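Local structure of aminopeptidase (Aneurinibacillus sp. AM-1, 5IB9) at residues E37-V41 and H228-V232; Q58-F62 and I277-Y282; T248-A252 and R265-F269. The protein probably removes amino-terminal residues from peptides as a zinc-dependent aminopeptidase of the M28 family that carries a protease-associated domain. All coordinates share one frame; numbering follows the deposited sequence.

Interaction 1: E37-V41 and H228-V232; sequences ELKAV and HHDSV. With ZN (zinc ion), chain C.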
ATOM      1  N   GLU A  37      -8.007  18.563  -8.068  1.00 12.60           N
ATOM      2  CA  GLU A  37      -7.123  17.432  -8.614  1.00 12.07           C
ATOM      3  C   GLU A  37      -7.974  16.560  -9.466  1.00 12.00           C
ATOM      4  O   GLU A  37      -7.465  16.133 -10.507  1.00 11.26           O
ATOM      5  CB  GLU A  37      -6.470  16.623  -7.485  1.00 12.36           C
ATOM      6  CG  GLU A  37      -5.290  15.848  -8.070  1.00 12.51           C
ATOM      7  CD  GLU A  37      -4.747  14.806  -7.151  1.00 11.01           C
ATOM      8  OE1 GLU A  37      -5.584  14.149  -6.443  1.00 13.16           O
ATOM      9  OE2 GLU A  37      -3.481  14.605  -7.143  1.00 12.85           O
ATOM     10  N   LEU A  38      -9.231  16.299  -9.063  1.00 12.37           N
ATOM     11  CA  LEU A  38     -10.089  15.475  -9.918  1.00 10.69           C
ATOM     12  C   LEU A  38     -10.343  16.114 -11.279  1.00 11.82           C
ATOM     13  O   LEU A  38     -10.281  15.447 -12.352  1.00 11.72           O
ATOM     14  CB  LEU A  38     -11.409  15.190  -9.218  1.00 14.39           C
ATOM     15  CG  LEU A  38     -12.299  14.183  -9.944  1.00 17.16           C
ATOM     16  CD1 LEU A  38     -11.690  12.858 -10.008  1.00 21.80           C
ATOM     17  CD2 LEU A  38     -13.680  14.142  -9.241  1.00 20.43           C
ATOM     18  N   LYS A  39     -10.552  17.449 -11.304  1.00 11.81           N
ATOM     19  CA  LYS A  39     -10.674  18.107 -12.548  1.00 11.89           C
ATOM     20  C   LYS A  39      -9.436  17.967 -13.460  1.00 11.28           C
ATOM     21  O   LYS A  39      -9.509  17.836 -14.698  1.00 13.10           O
ATOM     22  CB  LYS A  39     -10.971  19.597 -12.225  1.00 13.84           C
ATOM     23  CG  LYS A  39     -10.878  20.458 -13.454  1.00 15.41           C
ATOM     24  CD  LYS A  39     -10.815  22.054 -13.134  1.00 17.43           C
ATOM     25  CE  LYS A  39     -11.987  22.342 -12.287  1.00 26.75           C
ATOM     26  NZ  LYS A  39     -11.838  23.758 -11.707  1.00 33.57           N
ATOM     27  N   ALA A  40      -8.274  18.030 -12.827  1.00  9.61           N
ATOM     28  CA  ALA A  40      -7.023  17.877 -13.583  1.00 10.00           C
ATOM     29  C   ALA A  40      -6.915  16.447 -14.212  1.00 10.65           C
ATOM     30  O   ALA A  40      -6.485  16.262 -15.346  1.00 10.55           O
ATOM     31  CB  ALA A  40      -5.785  18.162 -12.680  1.00 11.67           C
ATOM     32  N   VAL A  41      -7.233  15.476 -13.330  1.00  8.54           N
ATOM     33  CA  VAL A  41      -7.247  14.060 -13.799  1.00  9.99           C
ATOM     34  C   VAL A  41      -8.137  13.921 -15.035  1.00 12.37           C
ATOM     35  O   VAL A  41      -7.722  13.324 -16.041  1.00 11.37           O
ATOM     36  CB  VAL A  41      -7.699  13.151 -12.642  1.00  9.70           C
ATOM     37  CG1 VAL A  41      -8.180  11.809 -13.198  1.00 12.01           C
ATOM     38  CG2 VAL A  41      -6.602  13.068 -11.645  1.00 12.65           C
ATOM     39  N   HIS A 228       3.800  14.924 -11.994  1.00  8.77           N
ATOM     40  CA  HIS A 228       2.687  14.880 -11.010  1.00  8.71           C
ATOM     41  C   HIS A 228       1.705  16.021 -11.226  1.00 11.03           C
ATOM     42  O   HIS A 228       2.107  17.133 -11.625  1.00  8.54           O
ATOM     43  CB  HIS A 228       3.202  14.868  -9.514  1.00  8.63           C
ATOM     44  CG  HIS A 228       3.901  16.140  -9.047  1.00  8.98           C
ATOM     45  ND1 HIS A 228       3.206  17.143  -8.353  1.00 11.28           N
ATOM     46  CD2 HIS A 228       5.201  16.440  -9.011  1.00 11.11           C
ATOM     47  CE1 HIS A 228       4.126  18.076  -8.002  1.00 10.35           C
ATOM     48  NE2 HIS A 228       5.316  17.681  -8.409  1.00 11.09           N
ATOM     49  N   HIS A 229       0.440  15.695 -11.007  1.00  9.28           N
ATOM     50  CA  HIS A 229      -0.628  16.680 -11.295  1.00  8.92           C
ATOM     51  C   HIS A 229      -1.231  17.412 -10.123  1.00 10.24           C
ATOM     52  O   HIS A 229      -2.052  18.251 -10.366  1.00 11.13           O
ATOM     53  CB  HIS A 229      -1.744  16.034 -12.180  1.00  9.97           C
ATOM     54  CG  HIS A 229      -2.289  14.738 -11.642  1.00  8.00           C
ATOM     55  ND1 HIS A 229      -2.856  14.476 -10.417  1.00 12.68           N
ATOM     56  CD2 HIS A 229      -2.260  13.558 -12.314  1.00  7.42           C
ATOM     57  CE1 HIS A 229      -3.170  13.160 -10.345  1.00  7.66           C
ATOM     58  NE2 HIS A 229      -2.836  12.624 -11.522  1.00 13.20           N
ATOM     59  N   ASP A 230      -0.720  17.119  -8.937  1.00 10.77           N
ATOM     60  CA  ASP A 230      -1.161  17.890  -7.742  1.00  9.68           C
ATOM     61  C   ASP A 230      -0.149  18.998  -7.431  1.00 10.99           C
ATOM     62  O   ASP A 230       1.010  18.981  -7.894  1.00 12.97           O
ATOM     63  CB  ASP A 230      -1.254  16.979  -6.530  1.00  9.79           C
ATOM     64  CG  ASP A 230       0.055  16.361  -6.085  1.00 10.65           C
ATOM     65  OD1 ASP A 230       0.869  15.842  -6.924  1.00 10.87           O
ATOM     66  OD2 ASP A 230       0.318  16.394  -4.863  1.00 12.95           O
ATOM     67  N   SER A 231      -0.701  19.968  -6.658  1.00 10.79           N
ATOM     68  CA  SER A 231       0.210  21.040  -6.167  1.00 12.99           C
ATOM     69  C   SER A 231      -0.048  21.251  -4.695  1.00 13.41           C
ATOM     70  O   SER A 231      -0.942  20.661  -4.137  1.00 14.55           O
ATOM     71  CB  SER A 231       0.010  22.356  -6.953  1.00 14.08           C
ATOM     72  OG  SER A 231      -1.267  22.904  -6.637  1.00 16.26           O
ATOM     73  N   VAL A 232       0.863  21.985  -4.045  1.00 13.62           N
ATOM     74  CA  VAL A 232       0.612  22.244  -2.580  1.00 15.31           C
ATOM     75  C   VAL A 232      -0.501  23.278  -2.356  1.00 16.74           C
ATOM     76  O   VAL A 232      -0.861  24.042  -3.263  1.00 15.47           O
ATOM     77  CB  VAL A 232       1.914  22.731  -1.903  1.00 14.61           C
ATOM     78  CG1 VAL A 232       2.995  21.606  -2.007  1.00 16.19           C
ATOM     79  CG2 VAL A 232       2.420  24.087  -2.415  1.00 16.71           C
TER
HETATM   80 ZN    ZN C1002       6.958  18.812  -8.038  1.00 13.08          ZN
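E37 sends CG opposite its own backbone N (chi1 -162°) and stays extended as far as the carboxylate, while H229 holds its ring between the backbone N and the carbonyl carbon (chi1 52°); the two side chains cross at about a right angle. The carboxylate arrives at the edge of the imidazole, near its plane, with the two flat groups steeply turned. ND1 of H229 donates to OE2 of E37 at 3.3 Å, a weak bond bent at the hydrogen to 126°. The same OE2 rests 3.3 Å from CB of D230. Its other oxygen, OE1, takes hydrogen bonds from S203 OG and G33 N, which fix the carboxylate from its far end. One turn further along the helix, V41 lays CG2 over one face of the H229 ring, 4.0 Å from its centroid, in a CH-pi contact.

This loop follows strand 222-228 and carries the His-X-Asp element of M28 peptidases: H228 binds zinc through NE2 at 2.0 Å, together with D240 and D301, and D230 stands two residues later. ND1, the nitrogen of H228 turned away from the metal, makes weak hydrogen bonds to D230 O at 2.9 Å and to D230 OD1 at 3.0 Å. D230 is thereby a second-shell residue that would limit rotation of the metal-binding imidazole. Its carboxylate is fixed in turn by the backbone N of E272 through OD1 and of E273 through OD2, both residues of the inhibitor pocket. The E37 and D230 side chains run side by side, pointing the same way, with OE2 of E37 4.5 Å from OD1 of D230.

Interaction 2: Q58-F62 and I277-Y282; sequences QPFQF and IGSKKY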
ATOM      1  N   GLN A  58      -5.892   5.136 -12.317  1.00  8.95           N
ATOM      2  CA  GLN A  58      -5.696   4.281 -11.118  1.00 10.13           C
ATOM      3  C   GLN A  58      -6.058   5.065  -9.848  1.00 10.21           C
ATOM      4  O   GLN A  58      -5.391   6.025  -9.551  1.00 10.56           O
ATOM      5  CB  GLN A  58      -4.255   3.775 -11.080  1.00 10.65           C
ATOM      6  CG  GLN A  58      -3.988   2.853  -9.809  1.00  9.39           C
ATOM      7  CD  GLN A  58      -2.554   2.645  -9.555  1.00 10.72           C
ATOM      8  OE1 GLN A  58      -1.642   3.366 -10.044  1.00 11.17           O
ATOM      9  NE2 GLN A  58      -2.238   1.625  -8.813  1.00 11.02           N
ATOM     10  N   PRO A  59      -7.090   4.635  -9.086  1.00  9.36           N
ATOM     11  CA  PRO A  59      -7.479   5.373  -7.852  1.00  9.71           C
ATOM     12  C   PRO A  59      -6.637   4.884  -6.750  1.00 10.79           C
ATOM     13  O   PRO A  59      -6.182   3.697  -6.765  1.00 13.05           O
ATOM     14  CB  PRO A  59      -8.962   4.973  -7.642  1.00  9.57           C
ATOM     15  CG  PRO A  59      -9.002   3.489  -8.165  1.00 10.70           C
ATOM     16  CD  PRO A  59      -7.964   3.440  -9.335  1.00  9.87           C
ATOM     17  N   PHE A  60      -6.491   5.691  -5.679  1.00 10.52           N
ATOM     18  CA  PHE A  60      -5.868   5.164  -4.473  1.00 11.02           C
ATOM     19  C   PHE A  60      -6.324   6.028  -3.300  1.00 13.80           C
ATOM     20  O   PHE A  60      -6.581   7.176  -3.459  1.00 12.61           O
ATOM     21  CB  PHE A  60      -4.305   5.077  -4.515  1.00 11.25           C
ATOM     22  CG  PHE A  60      -3.641   6.363  -4.809  1.00 10.53           C
ATOM     23  CD1 PHE A  60      -3.288   7.321  -3.805  1.00 11.00           C
ATOM     24  CD2 PHE A  60      -3.456   6.750  -6.129  1.00 10.90           C
ATOM     25  CE1 PHE A  60      -2.721   8.557  -4.199  1.00  9.81           C
ATOM     26  CE2 PHE A  60      -2.887   7.962  -6.463  1.00 10.42           C
ATOM     27  CZ  PHE A  60      -2.476   8.881  -5.539  1.00 10.16           C
ATOM     28  N   GLN A  61      -6.482   5.430  -2.125  1.00 16.68           N
ATOM     29  CA  GLN A  61      -6.822   6.241  -0.959  1.00 17.27           C
ATOM     30  C   GLN A  61      -5.566   6.568  -0.175  1.00 18.01           C
ATOM     31  O   GLN A  61      -4.576   5.813  -0.187  1.00 19.85           O
ATOM     32  CB  GLN A  61      -7.817   5.508  -0.048  1.00 18.68           C
ATOM     33  CG  GLN A  61      -9.198   5.392  -0.698  1.00 18.96           C
ATOM     34  CD  GLN A  61     -10.230   4.569   0.146  1.00 28.95           C
ATOM     35  OE1 GLN A  61      -9.904   4.076   1.232  1.00 32.82           O
ATOM     36  NE2 GLN A  61     -11.452   4.392  -0.388  1.00 29.24           N
ATOM     37  N   PHE A  62      -5.629   7.659   0.595  1.00 16.26           N
ATOM     38  CA  PHE A  62      -4.540   8.026   1.488  1.00 19.99           C
ATOM     39  C   PHE A  62      -5.177   8.884   2.541  1.00 20.72           C
ATOM     40  O   PHE A  62      -6.315   9.375   2.403  1.00 19.43           O
ATOM     41  CB  PHE A  62      -3.409   8.745   0.697  1.00 20.06           C
ATOM     42  CG  PHE A  62      -3.776  10.115   0.257  1.00 17.88           C
ATOM     43  CD1 PHE A  62      -3.410  11.237   0.990  1.00 23.93           C
ATOM     44  CD2 PHE A  62      -4.588  10.314  -0.902  1.00 20.44           C
ATOM     45  CE1 PHE A  62      -3.784  12.519   0.561  1.00 22.76           C
ATOM     46  CE2 PHE A  62      -4.979  11.546  -1.329  1.00 26.54           C
ATOM     47  CZ  PHE A  62      -4.594  12.688  -0.612  1.00 25.34           C
ATOM     48  N   ILE A 277       2.802   9.550  -3.015  1.00 10.47           N
ATOM     49  CA  ILE A 277       1.826   8.461  -2.826  1.00 11.57           C
ATOM     50  C   ILE A 277       1.447   7.851  -4.153  1.00 10.67           C
ATOM     51  O   ILE A 277       1.404   6.601  -4.294  1.00 10.57           O
ATOM     52  CB  ILE A 277       0.638   8.912  -1.985  1.00 12.70           C
ATOM     53  CG1 ILE A 277       1.281   9.424  -0.663  1.00 15.94           C
ATOM     54  CG2 ILE A 277      -0.181   7.609  -1.661  1.00 13.38           C
ATOM     55  CD1 ILE A 277       0.198   9.899   0.296  1.00 18.39           C
ATOM     56  N   GLY A 278       1.134   8.677  -5.102  1.00  9.89           N
ATOM     57  CA  GLY A 278       0.632   8.069  -6.384  1.00  8.88           C
ATOM     58  C   GLY A 278       1.690   7.327  -7.090  1.00 10.28           C
ATOM     59  O   GLY A 278       1.377   6.192  -7.572  1.00 10.15           O
ATOM     60  N   SER A 279       2.951   7.776  -7.187  1.00  9.58           N
ATOM     61  CA  SER A 279       3.930   6.907  -7.824  1.00 10.39           C
ATOM     62  C   SER A 279       4.290   5.669  -7.065  1.00 10.54           C
ATOM     63  O   SER A 279       4.586   4.639  -7.653  1.00  9.98           O
ATOM     64  CB  SER A 279       5.183   7.675  -8.186  1.00 12.45           C
ATOM     65  OG  SER A 279       5.757   8.321  -7.033  1.00 11.21           O
ATOM     66  N   LYS A 280       4.241   5.720  -5.729  1.00 10.70           N
ATOM     67  CA  LYS A 280       4.419   4.468  -4.940  1.00 10.13           C
ATOM     68  C   LYS A 280       3.276   3.512  -5.292  1.00 10.00           C
ATOM     69  O   LYS A 280       3.551   2.288  -5.432  1.00 10.18           O
ATOM     70  CB  LYS A 280       4.300   4.813  -3.437  1.00 11.13           C
ATOM     71  CG  LYS A 280       5.637   5.391  -2.924  1.00 13.47           C
ATOM     72  CD  LYS A 280       5.433   5.864  -1.438  1.00 17.62           C
ATOM     73  CE  LYS A 280       6.751   6.532  -0.954  1.00 21.52           C
ATOM     74  NZ  LYS A 280       6.562   7.106   0.454  1.00 33.08           N
ATOM     75  N   LYS A 281       2.034   3.995  -5.408  1.00 10.24           N
ATOM     76  CA  LYS A 281       0.914   3.104  -5.757  1.00 10.74           C
ATOM     77  C   LYS A 281       1.082   2.644  -7.159  1.00  9.27           C
ATOM     78  O   LYS A 281       0.721   1.495  -7.425  1.00  7.55           O
ATOM     79  CB  LYS A 281      -0.449   3.790  -5.551  1.00 11.12           C
ATOM     80  CG  LYS A 281      -0.725   4.175  -4.100  1.00 13.13           C
ATOM     81  CD  LYS A 281      -1.172   2.977  -3.244  1.00 21.89           C
ATOM     82  CE  LYS A 281      -1.476   3.581  -1.823  1.00 26.75           C
ATOM     83  NZ  LYS A 281      -1.677   2.467  -0.849  1.00 35.82           N
ATOM     84  N   TYR A 282       1.589   3.425  -8.091  1.00  8.96           N
ATOM     85  CA  TYR A 282       1.732   2.896  -9.456  1.00 10.19           C
ATOM     86  C   TYR A 282       2.882   1.846  -9.533  1.00  9.65           C
ATOM     87  O   TYR A 282       2.725   0.785 -10.106  1.00 10.43           O
ATOM     88  CB  TYR A 282       1.975   4.026 -10.454  1.00 10.32           C
ATOM     89  CG  TYR A 282       2.113   3.440 -11.857  1.00  9.42           C
ATOM     90  CD1 TYR A 282       0.952   3.041 -12.579  1.00  9.74           C
ATOM     91  CD2 TYR A 282       3.358   3.243 -12.425  1.00 10.60           C
ATOM     92  CE1 TYR A 282       1.085   2.392 -13.759  1.00 12.29           C
ATOM     93  CE2 TYR A 282       3.526   2.585 -13.595  1.00 11.15           C
ATOM     94  CZ  TYR A 282       2.352   2.211 -14.242  1.00  9.94           C
ATOM     95  OH  TYR A 282       2.462   1.518 -15.490  1.00 12.60           O
TER
HETATM   96  O   HOH W   1      -2.338   4.884   1.074  1.00 35.58           O
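F60 points its CB from the strand toward helix 277-283, and CB packs against the aliphatic chain of K281. CG of the ring continues that contact, 3.7 Å from K281 CG. Further out the ring divides its neighbours: CE1 comes to 3.7 Å from I277 CG2, with CD1 close to the same methyl, while CE2 approaches the backbone of G278. At the tip, CZ lies 3.3 Å from G278 CA, an approach made possible by the lack of a side chain there. All three helix residues come at the ring obliquely. K281 bends at its second torsion (chi2 -78°), which lays CG and CD along F60 and carries NZ on to a water that donates to Q61 O at 2.7 Å and weakly accepts from NZ.

Strand 55-66 pairs antiparallel with the long strand 187-210 in the M28 catalytic domain, and helix segment 277-282 crosses strand segment 58-62 with 122° between their N-to-C directions. Replacing F60 by an alanine would probably open a gap beside G278 and leave I277 CG2 and the K281 chain without the surface they pack on.

Two residues further along the strand, F62 CB meets I277 CD1 at 3.8 Å, so this isoleucine spans both phenylalanines with different branches. Q58 reaches out extended at the other end of the segment: NE2 donates to K281 O at 3.3 Å, fairly straight at 155° but from above the carbonyl plane. OE1 sits at the edge of the Y282 ring, 3.6 Å from CD1, the amide standing nearly perpendicular to it. N205 ND2 donates to this OE1, and NE2 also donates to A284 O of the second subunit, which ties this part of the strand to the dimer partner.

Interaction 3: T248-A252 and R265-F269; sequences TLELA and RFITF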
ATOM      1  N   THR A 248       4.773  16.107 -20.486  1.00  8.80           N
ATOM      2  CA  THR A 248       4.332  14.704 -20.555  1.00  8.91           C
ATOM      3  C   THR A 248       3.249  14.540 -21.665  1.00 10.30           C
ATOM      4  O   THR A 248       3.407  13.673 -22.508  1.00  9.79           O
ATOM      5  CB  THR A 248       3.811  14.210 -19.219  1.00  9.05           C
ATOM      6  OG1 THR A 248       4.875  14.245 -18.249  1.00  9.13           O
ATOM      7  CG2 THR A 248       3.360  12.697 -19.315  1.00  9.86           C
ATOM      8  N   LEU A 249       2.246  15.412 -21.647  1.00  9.30           N
ATOM      9  CA  LEU A 249       1.159  15.372 -22.657  1.00  9.29           C
ATOM     10  C   LEU A 249       1.733  15.648 -24.027  1.00  9.65           C
ATOM     11  O   LEU A 249       1.407  14.946 -24.944  1.00 11.62           O
ATOM     12  CB  LEU A 249       0.075  16.392 -22.260  1.00 10.48           C
ATOM     13  CG  LEU A 249      -0.821  16.025 -21.125  1.00  9.86           C
ATOM     14  CD1 LEU A 249      -1.756  17.205 -20.852  1.00 11.73           C
ATOM     15  CD2 LEU A 249      -1.672  14.781 -21.529  1.00 13.01           C
ATOM     16  N   GLU A 250       2.583  16.684 -24.100  1.00 10.39           N
ATOM     17  CA  GLU A 250       3.070  17.079 -25.411  1.00 11.83           C
ATOM     18  C   GLU A 250       3.926  15.953 -26.016  1.00 12.25           C
ATOM     19  O   GLU A 250       3.891  15.667 -27.231  1.00 11.94           O
ATOM     20  CB  GLU A 250       3.721  18.435 -25.362  1.00 10.96           C
ATOM     21  CG  GLU A 250       4.239  18.895 -26.782  1.00 13.04           C
ATOM     22  CD  GLU A 250       3.209  19.043 -27.908  1.00 15.77           C
ATOM     23  OE1 GLU A 250       1.970  18.967 -27.734  1.00 15.58           O
ATOM     24  OE2 GLU A 250       3.732  19.195 -29.047  1.00 14.49           O
ATOM     25  N   LEU A 251       4.789  15.315 -25.215  1.00 11.13           N
ATOM     26  CA  LEU A 251       5.589  14.261 -25.756  1.00  9.75           C
ATOM     27  C   LEU A 251       4.684  13.076 -26.117  1.00  8.89           C
ATOM     28  O   LEU A 251       4.965  12.342 -27.116  1.00 11.50           O
ATOM     29  CB  LEU A 251       6.729  13.764 -24.793  1.00  9.83           C
ATOM     30  CG  LEU A 251       7.773  14.904 -24.661  1.00  8.61           C
ATOM     31  CD1 LEU A 251       8.777  14.426 -23.649  1.00 10.73           C
ATOM     32  CD2 LEU A 251       8.467  15.241 -25.975  1.00 11.93           C
ATOM     33  N   ALA A 252       3.599  12.831 -25.334  1.00  9.45           N
ATOM     34  CA  ALA A 252       2.699  11.737 -25.800  1.00  9.77           C
ATOM     35  C   ALA A 252       2.079  12.123 -27.174  1.00 12.07           C
ATOM     36  O   ALA A 252       1.970  11.246 -27.970  1.00 12.45           O
ATOM     37  CB  ALA A 252       1.569  11.573 -24.806  1.00 10.45           C
ATOM     38  N   ARG A 265       4.988   4.541 -21.595  1.00  9.63           N
ATOM     39  CA  ARG A 265       3.886   4.816 -20.672  1.00  9.80           C
ATOM     40  C   ARG A 265       4.043   6.234 -20.224  1.00 11.68           C
ATOM     41  O   ARG A 265       5.063   6.544 -19.529  1.00 11.30           O
ATOM     42  CB  ARG A 265       3.937   3.859 -19.452  1.00  9.77           C
ATOM     43  CG  ARG A 265       3.862   2.345 -19.899  1.00 10.15           C
ATOM     44  CD  ARG A 265       3.837   1.447 -18.713  1.00 11.13           C
ATOM     45  NE  ARG A 265       3.712   0.085 -19.221  1.00 13.73           N
ATOM     46  CZ  ARG A 265       3.574  -0.935 -18.389  1.00 16.16           C
ATOM     47  NH1 ARG A 265       3.473  -0.825 -17.041  1.00 13.95           N
ATOM     48  NH2 ARG A 265       3.458  -2.098 -18.943  1.00 11.16           N
ATOM     49  N   PHE A 266       3.061   7.054 -20.481  1.00  9.30           N
ATOM     50  CA  PHE A 266       3.045   8.485 -20.066  1.00 10.04           C
ATOM     51  C   PHE A 266       2.117   8.579 -18.902  1.00  9.81           C
ATOM     52  O   PHE A 266       0.942   8.166 -18.973  1.00 10.17           O
ATOM     53  CB  PHE A 266       2.536   9.346 -21.246  1.00  9.14           C
ATOM     54  CG  PHE A 266       3.404   9.311 -22.484  1.00  9.41           C
ATOM     55  CD1 PHE A 266       4.436  10.214 -22.597  1.00 11.36           C
ATOM     56  CD2 PHE A 266       3.185   8.331 -23.422  1.00 10.10           C
ATOM     57  CE1 PHE A 266       5.293  10.206 -23.672  1.00 11.11           C
ATOM     58  CE2 PHE A 266       3.979   8.351 -24.618  1.00 13.12           C
ATOM     59  CZ  PHE A 266       5.034   9.264 -24.711  1.00 13.09           C
ATOM     60  N   ILE A 267       2.658   9.066 -17.752  1.00  8.44           N
ATOM     61  CA  ILE A 267       1.889   8.954 -16.536  1.00  6.78           C
ATOM     62  C   ILE A 267       1.894  10.306 -15.793  1.00  9.03           C
ATOM     63  O   ILE A 267       2.967  10.949 -15.660  1.00  9.70           O
ATOM     64  CB  ILE A 267       2.466   7.843 -15.561  1.00  8.44           C
ATOM     65  CG1 ILE A 267       2.623   6.549 -16.318  1.00 10.77           C
ATOM     66  CG2 ILE A 267       1.542   7.753 -14.330  1.00 10.97           C
ATOM     67  CD1 ILE A 267       3.184   5.452 -15.394  1.00 12.86           C
ATOM     68  N   THR A 268       0.690  10.690 -15.318  1.00  9.21           N
ATOM     69  CA  THR A 268       0.707  11.784 -14.344  1.00  8.27           C
ATOM     70  C   THR A 268       0.280  11.237 -13.018  1.00  7.24           C
ATOM     71  O   THR A 268      -0.714  10.537 -12.878  1.00  9.22           O
ATOM     72  CB  THR A 268      -0.184  13.013 -14.821  1.00  8.42           C
ATOM     73  OG1 THR A 268      -1.575  12.656 -14.884  1.00 10.31           O
ATOM     74  CG2 THR A 268       0.357  13.428 -16.156  1.00  9.67           C
ATOM     75  N   PHE A 269       1.099  11.526 -11.986  1.00  8.44           N
ATOM     76  CA  PHE A 269       0.870  10.919 -10.661  1.00  7.46           C
ATOM     77  C   PHE A 269       0.114  11.836  -9.736  1.00  9.33           C
ATOM     78  O   PHE A 269       0.356  13.044  -9.757  1.00  9.61           O
ATOM     79  CB  PHE A 269       2.196  10.603 -10.033  1.00  8.21           C
ATOM     80  CG  PHE A 269       3.091   9.671 -10.780  1.00  7.40           C
ATOM     81  CD1 PHE A 269       2.766   8.290 -10.878  1.00  8.13           C
ATOM     82  CD2 PHE A 269       4.249  10.087 -11.390  1.00  8.47           C
ATOM     83  CE1 PHE A 269       3.590   7.396 -11.580  1.00  9.48           C
ATOM     84  CE2 PHE A 269       5.095   9.202 -12.085  1.00  8.07           C
ATOM     85  CZ  PHE A 269       4.750   7.880 -12.165  1.00  9.20           C
TER
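Apolar packing of F266 on A252 dominates the meeting of helix and strand. The ring presents a face to the alanine, and A252 CB stands 3.7 Å from the centroid, only 9° off the ring normal, in a CH-pi contact made almost squarely over the ring. A252 CA lies over the same face nearer the rim. F266 CG lies opposite its own carbonyl carbon (chi1 -63°), which carries the ring toward A252. L251 adds CB at 4.0 Å from F266 CE1.

Backbone atoms of the helix form a second group. A252 N approaches F266 CE1 at 3.5 Å, and T248 O lies 3.6 Å from F266 CD1. These two polar atoms are joined by the helical hydrogen bond from A252 N to T248 O, so the ring sits against a helical N-H and C=O that are bonded to each other.

Looser methyl contacts come from T248. Its CG2, opposite the backbone N, passes F266 CB at 4.0 Å and faces T268 CG2 at 4.4 Å. OG1 has other partners, hydrogen-bonding to G244 O and S227 OG.

No hydrogen bond links the two segments, whose axes approach to 8.7 Å and run nearly antiparallel at 162°. They are the helix and second strand of a beta-alpha-beta crossover in the M28 domain: strand 222-228 leads into helix 238-256, and strand 263-269 returns parallel to the first. Strand 187-210 flanks the returning strand antiparallel on its other edge, while F48 of helix 35-50 touches both A252 and F266.

In the fold
Strand 263-269 connects the three contacts. Its F269 O accepts a probable hydrogen bond from H229 N at 2.9 Å, joining interaction 3 to the zinc-binding loop of interaction 1, and R265 NH1 probably bonds Y282 OH at 3.0 Å, joining it to the helix of interaction 2. Interactions 1 and 2 do not touch; their nearest atoms are about 6 Å apart, though helix 35-50 and strand 55-66 follow each other in the chain. Interaction 1 enters the active site directly, since H228 binds zinc and touches the bound inhibitor. The side chain of I277 in interaction 2 lies about 8 Å from the inhibitor, and that of T268 in interaction 3 about 13 Å.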